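Local coordinates for protein tryptophan halogenase superfamily (Brevundimonas sp. BAL3, PDB 6FRL) that acts as a flavin-dependent halogenase that prefers bromination over chlorination, probably of aromatic substrates, at residues A139-G144 / D489-T494; G145-P150 / A498-G503; H118-Q123 / A133-G138; L71-V76 / F161-H166; S98-P103 / D455-Y460. All coordinates share one frame; numbering follows the deposited sequence.

Contact 1. Residues A139-G144 / D489-T494; sequences AALAAG and DLVART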
# COMPACT_ATOMS: atom_id res chain seq x y z
N ALA B 139 -2.38 23.70 -7.70
CA ALA B 139 -3.48 24.15 -8.54
C ALA B 139 -3.50 25.66 -8.68
O ALA B 139 -3.68 26.17 -9.78
CB ALA B 139 -4.80 23.67 -7.98
N ALA B 140 -3.32 26.35 -7.56
CA ALA B 140 -3.24 27.83 -7.53
C ALA B 140 -2.08 28.36 -8.39
O ALA B 140 -2.25 29.32 -9.14
CB ALA B 140 -3.12 28.34 -6.09
N LEU B 141 -0.91 27.73 -8.27
CA LEU B 141 0.25 28.08 -9.12
C LEU B 141 -0.07 27.82 -10.60
O LEU B 141 0.23 28.65 -11.43
CB LEU B 141 1.51 27.30 -8.70
CG LEU B 141 2.29 27.65 -7.44
CD1 LEU B 141 3.30 26.56 -7.07
CD2 LEU B 141 3.05 28.93 -7.62
N ALA B 142 -0.68 26.69 -10.94
CA ALA B 142 -1.04 26.45 -12.36
C ALA B 142 -2.00 27.51 -12.92
O ALA B 142 -1.80 28.03 -14.02
CB ALA B 142 -1.63 25.06 -12.56
N ALA B 143 -3.07 27.80 -12.17
CA ALA B 143 -4.04 28.85 -12.56
C ALA B 143 -3.40 30.26 -12.65
O ALA B 143 -3.78 31.04 -13.50
CB ALA B 143 -5.21 28.87 -11.60
N GLY B 144 -2.41 30.54 -11.79
CA GLY B 144 -1.69 31.81 -11.82
C GLY B 144 -0.59 31.99 -12.85
O GLY B 144 0.13 33.00 -12.81
N ASP B 489 -1.20 34.35 -1.42
CA ASP B 489 -0.04 35.23 -1.23
C ASP B 489 1.32 34.64 -1.62
O ASP B 489 2.20 35.37 -2.12
CB ASP B 489 0.03 35.72 0.24
CG ASP B 489 -1.10 36.67 0.60
OD1 ASP B 489 -1.67 37.32 -0.30
OD2 ASP B 489 -1.42 36.79 1.80
N LEU B 490 1.50 33.35 -1.37
CA LEU B 490 2.66 32.59 -1.85
C LEU B 490 2.66 32.57 -3.40
O LEU B 490 3.67 32.89 -4.05
CB LEU B 490 2.65 31.18 -1.24
CG LEU B 490 3.76 30.17 -1.59
CD1 LEU B 490 5.16 30.79 -1.60
CD2 LEU B 490 3.72 29.04 -0.59
N VAL B 491 1.50 32.25 -3.99
CA VAL B 491 1.36 32.32 -5.45
C VAL B 491 1.69 33.68 -5.99
O VAL B 491 2.37 33.79 -6.98
CB VAL B 491 -0.07 31.91 -5.94
CG1 VAL B 491 -0.28 32.22 -7.42
CG2 VAL B 491 -0.31 30.43 -5.76
N ALA B 492 1.17 34.71 -5.34
CA ALA B 492 1.26 36.10 -5.81
C ALA B 492 2.71 36.56 -5.95
O ALA B 492 3.08 37.21 -6.94
CB ALA B 492 0.50 37.04 -4.89
N ARG B 493 3.52 36.15 -4.98
CA ARG B 493 4.92 36.52 -5.00
C ARG B 493 5.88 35.56 -5.72
O ARG B 493 7.10 35.75 -5.67
CB ARG B 493 5.39 36.79 -3.59
CG ARG B 493 5.50 35.60 -2.67
CD ARG B 493 5.76 36.11 -1.27
NE ARG B 493 5.43 35.08 -0.31
CZ ARG B 493 4.44 35.07 0.57
NH1 ARG B 493 3.60 36.07 0.71
NH2 ARG B 493 4.32 34.00 1.33
N THR B 494 5.35 34.56 -6.43
CA THR B 494 6.18 33.57 -7.11
C THR B 494 6.36 34.04 -8.55
O THR B 494 5.44 34.60 -9.16
CB THR B 494 5.55 32.17 -6.94
OG1 THR B 494 5.65 31.79 -5.56
CG2 THR B 494 6.25 31.13 -7.77
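Two helix ends pack against each other here: A140 and L141 of helix 137-143 meet V491, on the last turn of helix 473-492, and T494 just beyond that turn. This helix-helix contact is apolar and centres on one methyl group. V491 CG2 presses on A140 CB at 3.5 Å and also reaches the backbone, lying 3.7 Å from L141 N. The other branch, V491 CG1, stands anti to its backbone N (chi1 170°) and lies 3.9 Å from A140 O. L141 runs past V491 in the opposite direction, bringing L141 CD2 alongside V491 CG2 at 4.1 Å. The same CD2 meets T494 CG2, the two side chains crossing at about a right angle. T494 turns its methyl to this apolar surface because OG1 sits beside the backbone N (chi1 -68°), where it can reach back and close the helix end. With an alanine in place of T494 there is no hydroxyl for L490 O and no methyl for L141 CD2, which would probably leave the helix end less firmly closed and a gap beside L141. K146, in the loop after helix 137-143, ties the two chain parts together: its NZ is hydrogen-bonded to V491 O and T494 O. At the helix end, T494 OG1 donates to L490 O at 2.7 Å, from above the carbonyl plane and not along a lone pair.

Contact 2. Residues G145-P150 / A498-G503; sequences GKFTLP and AQFLAG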
# COMPACT_ATOMS: atom_id res chain seq x y z
N GLY B 145 -0.42 31.04 -13.77
CA GLY B 145 0.72 31.03 -14.69
C GLY B 145 2.09 31.09 -14.00
O GLY B 145 3.05 31.55 -14.61
N LYS B 146 2.18 30.62 -12.75
CA LYS B 146 3.43 30.65 -11.97
C LYS B 146 4.15 29.29 -11.93
O LYS B 146 3.56 28.25 -12.30
CB LYS B 146 3.17 31.12 -10.52
CG LYS B 146 2.50 32.48 -10.35
CD LYS B 146 3.01 33.56 -11.32
CE LYS B 146 2.40 34.97 -11.11
NZ LYS B 146 2.55 35.42 -9.69
N PHE B 147 5.43 29.35 -11.55
CA PHE B 147 6.25 28.17 -11.26
C PHE B 147 7.42 28.43 -10.30
O PHE B 147 8.14 29.42 -10.43
CB PHE B 147 6.82 27.51 -12.55
CG PHE B 147 7.58 26.24 -12.25
CD1 PHE B 147 6.92 25.03 -12.10
CD2 PHE B 147 8.96 26.26 -12.01
CE1 PHE B 147 7.63 23.86 -11.81
CE2 PHE B 147 9.67 25.11 -11.69
CZ PHE B 147 9.01 23.90 -11.59
N THR B 148 7.62 27.50 -9.37
CA THR B 148 8.83 27.45 -8.52
C THR B 148 9.10 26.00 -8.11
O THR B 148 8.18 25.18 -7.98
CB THR B 148 8.72 28.36 -7.27
OG1 THR B 148 9.99 28.48 -6.65
CG2 THR B 148 7.73 27.82 -6.21
N LEU B 149 10.37 25.68 -7.92
CA LEU B 149 10.73 24.38 -7.36
C LEU B 149 10.10 24.23 -5.97
O LEU B 149 10.16 25.15 -5.18
CB LEU B 149 12.26 24.22 -7.27
CG LEU B 149 13.07 24.23 -8.58
CD1 LEU B 149 14.54 23.87 -8.28
CD2 LEU B 149 12.49 23.29 -9.65
N PRO B 150 9.45 23.08 -5.68
CA PRO B 150 8.97 22.86 -4.30
C PRO B 150 10.12 22.81 -3.28
O PRO B 150 11.23 22.43 -3.62
CB PRO B 150 8.31 21.48 -4.37
CG PRO B 150 8.92 20.85 -5.53
CD PRO B 150 9.16 21.92 -6.54
N ALA B 498 7.46 31.76 -17.35
CA ALA B 498 8.43 32.23 -18.34
C ALA B 498 9.82 32.45 -17.77
O ALA B 498 10.79 32.20 -18.49
CB ALA B 498 7.95 33.50 -19.04
N GLN B 499 9.94 32.87 -16.51
CA GLN B 499 11.27 33.13 -15.90
C GLN B 499 12.13 31.86 -15.73
O GLN B 499 13.36 31.91 -15.85
CB GLN B 499 11.13 33.82 -14.53
CG GLN B 499 12.46 34.12 -13.84
CD GLN B 499 12.27 34.95 -12.58
OE1 GLN B 499 11.65 36.03 -12.62
NE2 GLN B 499 12.77 34.45 -11.44
N PHE B 500 11.48 30.75 -15.38
CA PHE B 500 12.15 29.46 -15.23
C PHE B 500 12.61 28.93 -16.58
O PHE B 500 13.66 28.33 -16.68
CB PHE B 500 11.20 28.45 -14.60
CG PHE B 500 11.85 27.18 -14.21
CD1 PHE B 500 12.54 27.09 -12.99
CD2 PHE B 500 11.80 26.08 -15.03
CE1 PHE B 500 13.17 25.93 -12.61
CE2 PHE B 500 12.42 24.90 -14.65
CZ PHE B 500 13.09 24.83 -13.43
N LEU B 501 11.79 29.16 -17.61
CA LEU B 501 12.12 28.76 -18.97
C LEU B 501 13.23 29.60 -19.59
O LEU B 501 14.03 29.07 -20.36
CB LEU B 501 10.89 28.81 -19.89
CG LEU B 501 9.67 27.99 -19.48
CD1 LEU B 501 8.64 28.08 -20.60
CD2 LEU B 501 10.00 26.54 -19.16
N ALA B 502 13.27 30.90 -19.28
CA ALA B 502 14.37 31.80 -19.69
C ALA B 502 15.73 31.38 -19.10
O ALA B 502 16.75 31.61 -19.72
CB ALA B 502 14.04 33.24 -19.33
N GLY B 503 15.71 30.79 -17.90
CA GLY B 503 16.90 30.19 -17.27
C GLY B 503 17.35 28.83 -17.79
O GLY B 503 18.34 28.31 -17.33
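The F500 ring receives the edge of F147 on one face, with F147 CE2 standing 3.6 Å above the ring plane over its centre. The pair is edge-to-face but well inclined, with centroids 4.7 Å apart and planes at 59°. The rim of F147 does the touching: F147 CD2 lies 3.7 Å from F500 CG, and F147 CE2 comes equally near to F500 CE1. L149 adds a methyl to the same ring, L149 CD2 approaching F500 CE1 obliquely at 4.0 Å while the two side chains cross at about a right angle. With CG trans to the main-chain nitrogen (chi1 -176°), F147 extends its ring from the loop toward F500, and F500 takes a similar torsion from its helix. The loop 145-150 starts at a Schellman motif that ends helix 137-143, where G145, with positive phi, is the C-prime residue and K146 N bonds to L141 O. From there the chain runs extended beside the chain entering helix 497-502, with backbone hydrogen bonds of F147 to P495 and of G145 to H497, the first residue of that helix. C84, on strand 83-85, touches both phenylalanines, and W163 makes a further edge-to-face pair with F147.

Contact 3. Residues H118-Q123 / A133-G138; sequences HYWLKQ and AAYSLG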
# COMPACT_ATOMS: atom_id res chain seq x y z
N HIS B 118 -13.26 16.68 4.51
CA HIS B 118 -14.41 16.62 5.45
C HIS B 118 -14.68 17.96 6.13
O HIS B 118 -15.80 18.42 6.15
CB HIS B 118 -14.20 15.53 6.53
CG HIS B 118 -14.11 14.15 5.96
ND1 HIS B 118 -15.14 13.57 5.24
CD2 HIS B 118 -13.11 13.24 5.98
CE1 HIS B 118 -14.79 12.36 4.87
NE2 HIS B 118 -13.56 12.14 5.29
N TYR B 119 -13.63 18.61 6.63
CA TYR B 119 -13.77 19.94 7.19
C TYR B 119 -14.26 20.94 6.10
O TYR B 119 -15.18 21.74 6.35
CB TYR B 119 -12.45 20.40 7.80
CG TYR B 119 -11.96 19.56 8.96
CD1 TYR B 119 -12.38 19.80 10.26
CD2 TYR B 119 -11.04 18.52 8.75
CE1 TYR B 119 -11.92 19.02 11.33
CE2 TYR B 119 -10.56 17.73 9.80
CZ TYR B 119 -11.00 17.98 11.09
OH TYR B 119 -10.52 17.18 12.10
N TRP B 120 -13.68 20.86 4.89
CA TRP B 120 -14.13 21.68 3.77
C TRP B 120 -15.60 21.45 3.45
O TRP B 120 -16.34 22.41 3.16
CB TRP B 120 -13.29 21.40 2.52
CG TRP B 120 -13.68 22.24 1.34
CD1 TRP B 120 -13.35 23.55 1.12
CD2 TRP B 120 -14.50 21.84 0.25
NE1 TRP B 120 -13.91 23.98 -0.07
CE2 TRP B 120 -14.62 22.95 -0.62
CE3 TRP B 120 -15.14 20.65 -0.08
CZ2 TRP B 120 -15.37 22.91 -1.81
CZ3 TRP B 120 -15.90 20.60 -1.27
CH2 TRP B 120 -16.00 21.73 -2.12
N LEU B 121 -16.05 20.21 3.48
CA LEU B 121 -17.48 19.93 3.25
C LEU B 121 -18.41 20.51 4.33
O LEU B 121 -19.45 21.06 3.98
CB LEU B 121 -17.74 18.43 3.07
CG LEU B 121 -17.26 17.92 1.72
CD1 LEU B 121 -17.00 16.42 1.73
CD2 LEU B 121 -18.26 18.32 0.64
N LYS B 122 -18.04 20.38 5.60
CA LYS B 122 -18.80 21.00 6.69
C LYS B 122 -19.01 22.49 6.43
O LYS B 122 -20.14 22.99 6.48
CB LYS B 122 -18.10 20.83 8.06
CG LYS B 122 -18.75 21.68 9.14
CD LYS B 122 -18.17 21.34 10.53
CE LYS B 122 -18.87 22.08 11.64
NZ LYS B 122 -20.33 21.79 11.56
N GLN B 123 -17.92 23.19 6.13
CA GLN B 123 -17.99 24.63 5.88
C GLN B 123 -18.79 24.94 4.62
O GLN B 123 -19.55 25.90 4.57
CB GLN B 123 -16.58 25.25 5.80
CG GLN B 123 -16.52 26.76 6.01
CD GLN B 123 -16.96 27.23 7.41
OE1 GLN B 123 -16.83 26.52 8.41
NE2 GLN B 123 -17.53 28.42 7.45
N ALA B 133 -10.07 23.77 -4.73
CA ALA B 133 -8.80 24.18 -5.36
C ALA B 133 -8.06 25.38 -4.72
O ALA B 133 -6.84 25.52 -4.87
CB ALA B 133 -9.02 24.44 -6.84
N ALA B 134 -8.78 26.25 -4.02
CA ALA B 134 -8.12 27.30 -3.27
C ALA B 134 -7.21 26.78 -2.18
O ALA B 134 -6.45 27.56 -1.63
CB ALA B 134 -9.12 28.27 -2.68
N TYR B 135 -7.30 25.50 -1.84
CA TYR B 135 -6.45 24.92 -0.80
C TYR B 135 -5.35 24.02 -1.32
O TYR B 135 -4.75 23.31 -0.53
CB TYR B 135 -7.30 24.15 0.21
CG TYR B 135 -8.38 24.99 0.81
CD1 TYR B 135 -9.63 25.06 0.20
CD2 TYR B 135 -8.18 25.71 1.99
CE1 TYR B 135 -10.64 25.84 0.73
CE2 TYR B 135 -9.20 26.50 2.53
CZ TYR B 135 -10.43 26.54 1.89
OH TYR B 135 -11.44 27.29 2.42
N SER B 136 -5.08 24.06 -2.64
CA SER B 136 -3.94 23.38 -3.28
C SER B 136 -2.99 24.40 -3.89
O SER B 136 -3.37 25.12 -4.83
CB SER B 136 -4.42 22.47 -4.41
OG SER B 136 -3.32 21.98 -5.19
N LEU B 137 -1.76 24.43 -3.40
CA LEU B 137 -0.74 25.32 -3.92
C LEU B 137 -0.44 25.00 -5.37
O LEU B 137 -0.32 25.90 -6.20
CB LEU B 137 0.52 25.24 -3.07
CG LEU B 137 1.78 25.96 -3.53
CD1 LEU B 137 1.49 27.43 -3.78
CD2 LEU B 137 2.89 25.79 -2.50
N GLY B 138 -0.38 23.71 -5.68
CA GLY B 138 -0.11 23.26 -7.05
C GLY B 138 -1.09 23.87 -8.02
O GLY B 138 -0.70 24.49 -9.04
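W120 and Y135 make the whole contact, an aromatic pair between helix 116-125 and the turn that precedes helix 137-143. The rings meet obliquely, neither stacked nor edge-to-face: the five-membered ring of W120 and the Y135 ring have centroids 5.5 Å apart and planes at 73°. The pyrrole side of the indole does the touching, with W120 CD1 3.6 Å from Y135 CE1 and W120 NE1 3.8 Å from the same carbon. The first torsion of W120 is fully extended, CG opposite the main-chain N (chi1 -178°), which swings the indole off the helix toward the tyrosine. The polar ends of both rings are bound beyond the pair. W120 NE1 is hydrogen-bonded to A130 O, and Y135 OH to R484 NH1, so each buried ring is fixed at its polar atom as well as by packing. In the backbone, S136 N bonds to A133 O at 3.2 Å, and S136 OG caps A139 N as the N-cap of helix 137-143. Helix 473-492 lays L480 against Y135 and, farther along helix 116-125, L476 against K122, while W120 CZ3 packs on Y460 in the turn after helix 447-456.

Contact 4. Residues L71-V76 / F161-H166; sequences LRDDDV and FDWALH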
# COMPACT_ATOMS: atom_id res chain seq x y z
N LEU B 71 20.94 12.05 -14.43
CA LEU B 71 20.61 13.23 -15.26
C LEU B 71 19.88 14.28 -14.43
O LEU B 71 19.17 13.96 -13.50
CB LEU B 71 19.74 12.80 -16.44
CG LEU B 71 20.29 11.66 -17.31
CD1 LEU B 71 19.41 11.33 -18.51
CD2 LEU B 71 21.68 12.01 -17.79
N ARG B 72 20.07 15.55 -14.78
CA ARG B 72 19.44 16.69 -14.10
C ARG B 72 18.22 17.17 -14.88
O ARG B 72 18.17 17.00 -16.11
CB ARG B 72 20.41 17.85 -14.01
CG ARG B 72 21.67 17.56 -13.17
CD ARG B 72 22.77 18.58 -13.44
NE ARG B 72 22.22 19.93 -13.31
CZ ARG B 72 22.13 20.63 -12.18
NH1 ARG B 72 22.65 20.18 -11.02
NH2 ARG B 72 21.49 21.80 -12.20
N ASP B 73 17.27 17.78 -14.16
CA ASP B 73 16.05 18.38 -14.73
C ASP B 73 16.41 19.42 -15.78
O ASP B 73 15.89 19.39 -16.89
CB ASP B 73 15.16 19.05 -13.68
CG ASP B 73 14.56 18.07 -12.67
OD1 ASP B 73 13.90 17.06 -13.04
OD2 ASP B 73 14.71 18.33 -11.48
N ASP B 74 17.32 20.33 -15.47
CA ASP B 74 17.64 21.39 -16.45
C ASP B 74 18.24 20.85 -17.75
O ASP B 74 17.79 21.25 -18.85
CB ASP B 74 18.40 22.60 -15.85
CG ASP B 74 19.68 22.24 -15.14
OD1 ASP B 74 20.29 21.17 -15.38
OD2 ASP B 74 20.12 23.07 -14.31
N ASP B 75 19.20 19.93 -17.66
CA ASP B 75 19.82 19.38 -18.87
C ASP B 75 18.77 18.63 -19.72
O ASP B 75 18.72 18.83 -20.96
CB ASP B 75 21.02 18.48 -18.55
CG ASP B 75 22.21 19.24 -17.85
OD1 ASP B 75 22.48 20.45 -18.13
OD2 ASP B 75 22.88 18.56 -17.01
N VAL B 76 17.92 17.80 -19.08
CA VAL B 76 16.91 17.03 -19.85
C VAL B 76 15.89 17.98 -20.49
O VAL B 76 15.46 17.77 -21.64
CB VAL B 76 16.17 15.94 -19.01
CG1 VAL B 76 15.07 15.26 -19.79
CG2 VAL B 76 17.13 14.88 -18.51
N PHE B 161 3.96 20.22 -3.16
CA PHE B 161 3.42 19.91 -4.50
C PHE B 161 4.55 19.24 -5.29
O PHE B 161 5.72 19.35 -4.89
CB PHE B 161 2.89 21.18 -5.23
CG PHE B 161 3.94 22.24 -5.49
CD1 PHE B 161 4.38 23.06 -4.47
CD2 PHE B 161 4.47 22.43 -6.76
CE1 PHE B 161 5.33 24.06 -4.72
CE2 PHE B 161 5.44 23.41 -7.00
CZ PHE B 161 5.86 24.23 -5.97
N ASP B 162 4.20 18.55 -6.38
CA ASP B 162 5.21 18.05 -7.32
C ASP B 162 4.94 18.59 -8.74
O ASP B 162 3.96 19.33 -8.98
CB ASP B 162 5.31 16.52 -7.23
CG ASP B 162 6.72 15.97 -7.56
OD1 ASP B 162 7.65 16.73 -7.94
OD2 ASP B 162 6.86 14.73 -7.46
N TRP B 163 5.83 18.26 -9.67
CA TRP B 163 5.74 18.77 -11.04
C TRP B 163 6.37 17.81 -12.02
O TRP B 163 7.19 16.96 -11.64
CB TRP B 163 6.43 20.13 -11.12
CG TRP B 163 7.96 20.11 -10.91
CD1 TRP B 163 8.64 19.97 -9.72
CD2 TRP B 163 8.97 20.25 -11.93
NE1 TRP B 163 10.00 20.00 -9.95
CE2 TRP B 163 10.22 20.19 -11.30
CE3 TRP B 163 8.93 20.43 -13.32
CZ2 TRP B 163 11.40 20.29 -11.99
CZ3 TRP B 163 10.13 20.53 -14.02
CH2 TRP B 163 11.33 20.47 -13.36
N ALA B 164 6.00 17.95 -13.28
CA ALA B 164 6.47 17.05 -14.33
C ALA B 164 6.80 17.85 -15.59
O ALA B 164 6.92 19.07 -15.51
CB ALA B 164 5.42 15.95 -14.61
N LEU B 165 6.96 17.15 -16.72
CA LEU B 165 7.32 17.79 -17.99
C LEU B 165 6.28 17.66 -19.10
O LEU B 165 5.55 16.64 -19.20
CB LEU B 165 8.63 17.20 -18.53
CG LEU B 165 9.81 17.03 -17.59
CD1 LEU B 165 11.01 16.49 -18.36
CD2 LEU B 165 10.10 18.35 -16.90
N HIS B 166 6.22 18.72 -19.91
CA HIS B 166 5.73 18.62 -21.27
C HIS B 166 7.00 18.53 -22.09
O HIS B 166 7.87 19.39 -21.94
CB HIS B 166 4.94 19.89 -21.68
CG HIS B 166 3.79 20.22 -20.79
ND1 HIS B 166 3.75 21.36 -20.02
CD2 HIS B 166 2.62 19.56 -20.55
CE1 HIS B 166 2.61 21.39 -19.35
NE2 HIS B 166 1.91 20.30 -19.64
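D73 and W163 come at each other from opposite directions, the carboxylate and the indole inclined at 57°. D73 OD2 and CG both lie 3.9 Å from W163 CZ2, and D73 CB is 4.1 Å from W163 CH2, so two carbons of the benzene ring meet CB, CG and OD2, with OD2 approaching obliquely. W163 CG sits between its own backbone N and carbonyl carbon (chi1 67°), a torsion that turns the indole toward helix 73-79. D73 CG stands anti to its carbonyl carbon, and both carboxylate oxygens are taken: OD1 by the hydroxyl of Y66, OD2 by a salt bridge to R63 NH1. R63 also makes a cation-pi contact with W163, so one arginine positions both sides of the pair. The second touch is apolar and looser, V76 CG1 to L165 CD1 at 4.5 Å, with Y66 packing on both residues. The contact thus sets the first turn of helix 73-79 against the start of strand 164-168, the central strand of a three-stranded antiparallel sheet, and the residue just ahead of it, with helix 61-68 supplying R63 and Y66. R72, at the N-cap position, folds back onto the helix: its guanidinium grips D74 side-on, with NE 3.1 Å from D74 OD1 and NH2 2.8 Å from D74 OD2. Both oxygens lie in the guanidinium plane and are met on their syn sides, the nitrogens tilted out of the carboxylate plane. D162 OD1 accepts a weak bond from W163 N and forms a salt bridge with R63 NH2.

Contact 5. Residues S98-P103 / D455-Y460; sequences SDFIHP and DGFGLY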
# COMPACT_ATOMS: atom_id res chain seq x y z
N SER B 98 -17.12 25.56 -17.58
CA SER B 98 -16.61 24.78 -16.45
C SER B 98 -15.07 24.69 -16.55
O SER B 98 -14.50 24.72 -17.64
CB SER B 98 -17.22 23.37 -16.40
OG SER B 98 -16.65 22.49 -17.37
N ASP B 99 -14.41 24.61 -15.40
CA ASP B 99 -12.98 24.84 -15.30
C ASP B 99 -12.44 24.32 -13.95
O ASP B 99 -12.75 24.91 -12.90
CB ASP B 99 -12.72 26.34 -15.48
CG ASP B 99 -11.24 26.71 -15.54
OD1 ASP B 99 -10.35 25.87 -15.27
OD2 ASP B 99 -10.96 27.90 -15.85
N PHE B 100 -11.67 23.22 -13.99
CA PHE B 100 -10.92 22.75 -12.84
C PHE B 100 -9.52 22.20 -13.20
O PHE B 100 -9.27 21.87 -14.34
CB PHE B 100 -11.75 21.76 -12.00
CG PHE B 100 -11.78 20.35 -12.55
CD1 PHE B 100 -12.76 19.98 -13.48
CD2 PHE B 100 -10.86 19.38 -12.10
CE1 PHE B 100 -12.81 18.68 -13.97
CE2 PHE B 100 -10.90 18.08 -12.60
CZ PHE B 100 -11.88 17.71 -13.54
N ILE B 101 -8.62 22.18 -12.22
CA ILE B 101 -7.25 21.66 -12.41
C ILE B 101 -6.98 20.44 -11.49
O ILE B 101 -7.14 20.54 -10.24
CB ILE B 101 -6.16 22.74 -12.13
CG1 ILE B 101 -6.24 23.85 -13.17
CG2 ILE B 101 -4.78 22.14 -12.23
CD1 ILE B 101 -5.36 25.07 -12.89
N HIS B 102 -6.52 19.34 -12.10
CA HIS B 102 -5.98 18.17 -11.38
C HIS B 102 -4.50 18.36 -11.21
O HIS B 102 -3.75 18.21 -12.17
CB HIS B 102 -6.26 16.85 -12.14
CG HIS B 102 -5.65 15.64 -11.51
ND1 HIS B 102 -5.49 14.44 -12.19
CD2 HIS B 102 -5.11 15.45 -10.28
CE1 HIS B 102 -4.87 13.58 -11.41
NE2 HIS B 102 -4.64 14.16 -10.24
N PRO B 103 -4.07 18.69 -10.00
CA PRO B 103 -2.66 18.95 -9.75
C PRO B 103 -1.91 17.71 -9.27
O PRO B 103 -2.52 16.71 -8.97
CB PRO B 103 -2.74 19.96 -8.61
CG PRO B 103 -3.87 19.43 -7.77
CD PRO B 103 -4.86 18.96 -8.78
N ASP B 455 -14.52 16.42 -7.08
CA ASP B 455 -14.80 17.84 -6.92
C ASP B 455 -14.97 18.57 -8.24
O ASP B 455 -15.86 19.41 -8.38
CB ASP B 455 -13.73 18.53 -6.07
CG ASP B 455 -13.81 20.00 -6.16
OD1 ASP B 455 -14.76 20.52 -5.56
OD2 ASP B 455 -12.95 20.61 -6.86
N GLY B 456 -14.12 18.27 -9.21
CA GLY B 456 -14.24 18.88 -10.56
C GLY B 456 -15.58 18.64 -11.25
O GLY B 456 -16.09 19.52 -11.94
N PHE B 457 -16.14 17.45 -11.07
CA PHE B 457 -17.48 17.16 -11.60
C PHE B 457 -18.63 17.40 -10.63
O PHE B 457 -19.74 17.02 -10.93
CB PHE B 457 -17.54 15.73 -12.13
CG PHE B 457 -16.74 15.53 -13.36
CD1 PHE B 457 -17.29 15.79 -14.60
CD2 PHE B 457 -15.43 15.09 -13.29
CE1 PHE B 457 -16.54 15.58 -15.75
CE2 PHE B 457 -14.67 14.91 -14.42
CZ PHE B 457 -15.23 15.15 -15.66
N GLY B 458 -18.38 18.02 -9.48
CA GLY B 458 -19.41 18.36 -8.53
C GLY B 458 -20.13 17.21 -7.81
O GLY B 458 -21.28 17.38 -7.42
N LEU B 459 -19.46 16.06 -7.64
CA LEU B 459 -20.05 14.94 -6.89
C LEU B 459 -19.49 14.88 -5.46
O LEU B 459 -18.34 14.55 -5.28
CB LEU B 459 -19.80 13.62 -7.61
CG LEU B 459 -20.41 12.36 -6.91
CD1 LEU B 459 -21.94 12.43 -6.77
CD2 LEU B 459 -20.01 11.06 -7.58
N TYR B 460 -20.34 15.14 -4.46
CA TYR B 460 -19.94 15.24 -3.06
C TYR B 460 -20.76 14.32 -2.18
O TYR B 460 -21.90 14.06 -2.51
CB TYR B 460 -20.15 16.67 -2.57
CG TYR B 460 -19.42 17.70 -3.39
CD1 TYR B 460 -18.03 17.83 -3.29
CD2 TYR B 460 -20.10 18.54 -4.27
CE1 TYR B 460 -17.33 18.77 -4.03
CE2 TYR B 460 -19.40 19.48 -5.02
CZ TYR B 460 -18.01 19.59 -4.88
OH TYR B 460 -17.29 20.51 -5.61
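A glycine alpha carbon sits squarely on a phenylalanine ring: G456 CA lies 3.5 Å from the centroid of F100, only 13° off the ring normal, a CH-pi contact. It joins strand 99-103, at the edge of a seven-stranded mixed sheet, to the C-terminal end of helix 447-456, which closes in a Schellman motif with G458 as its C-prime residue. The approach depends on the glycine, since a CB at position 456 would point at the ring and clash with F100 CZ. F100 CG is placed between its backbone N and carbonyl carbon, which directs the ring toward the helix end. The rim of that ring then turns to F457, whose face it meets in an offset edge-to-face pair with centroids 5.7 Å apart; F100 CZ is 4.0 Å from F457 CE2. F90, on the adjoining strand 87-91, also meets the F100 ring, their planes being about 20° apart. Replacing F100 by an alanine would leave G456 CA without its aromatic face and would probably open a gap between the edge strand and the helix end. The chain after the helix curls back, so that G458 N bonds to D455 O at 3.1 Å and the hydroxyl of Y460 comes round to D455. There Y460 OH donates to D455 OD1, arriving from above the carboxylate plane.

Along the chain the segments open in the order contact 4, contact 5, contact 3, contact 1, contact 2; in sequence, contact 3 is the first to be completed, at 133-138, then contact 4 at 161-166. Contacts 5, 1 and 2 close in turn at 455-460, 489-494 and 498-503, so the C-terminal helices return onto the N-terminal part of the family region. Helix 137-143 is shared by contacts 1 and 3, and its following loop carries contact 2. The centres of contacts 1 and 2, and of 2 and 4, are about 11 Å apart, those of 3 and 5 about 12 Å. Contact 1 touches each of the other four, while 2 and 3, 2 and 5, and 4 and 5 do not touch directly.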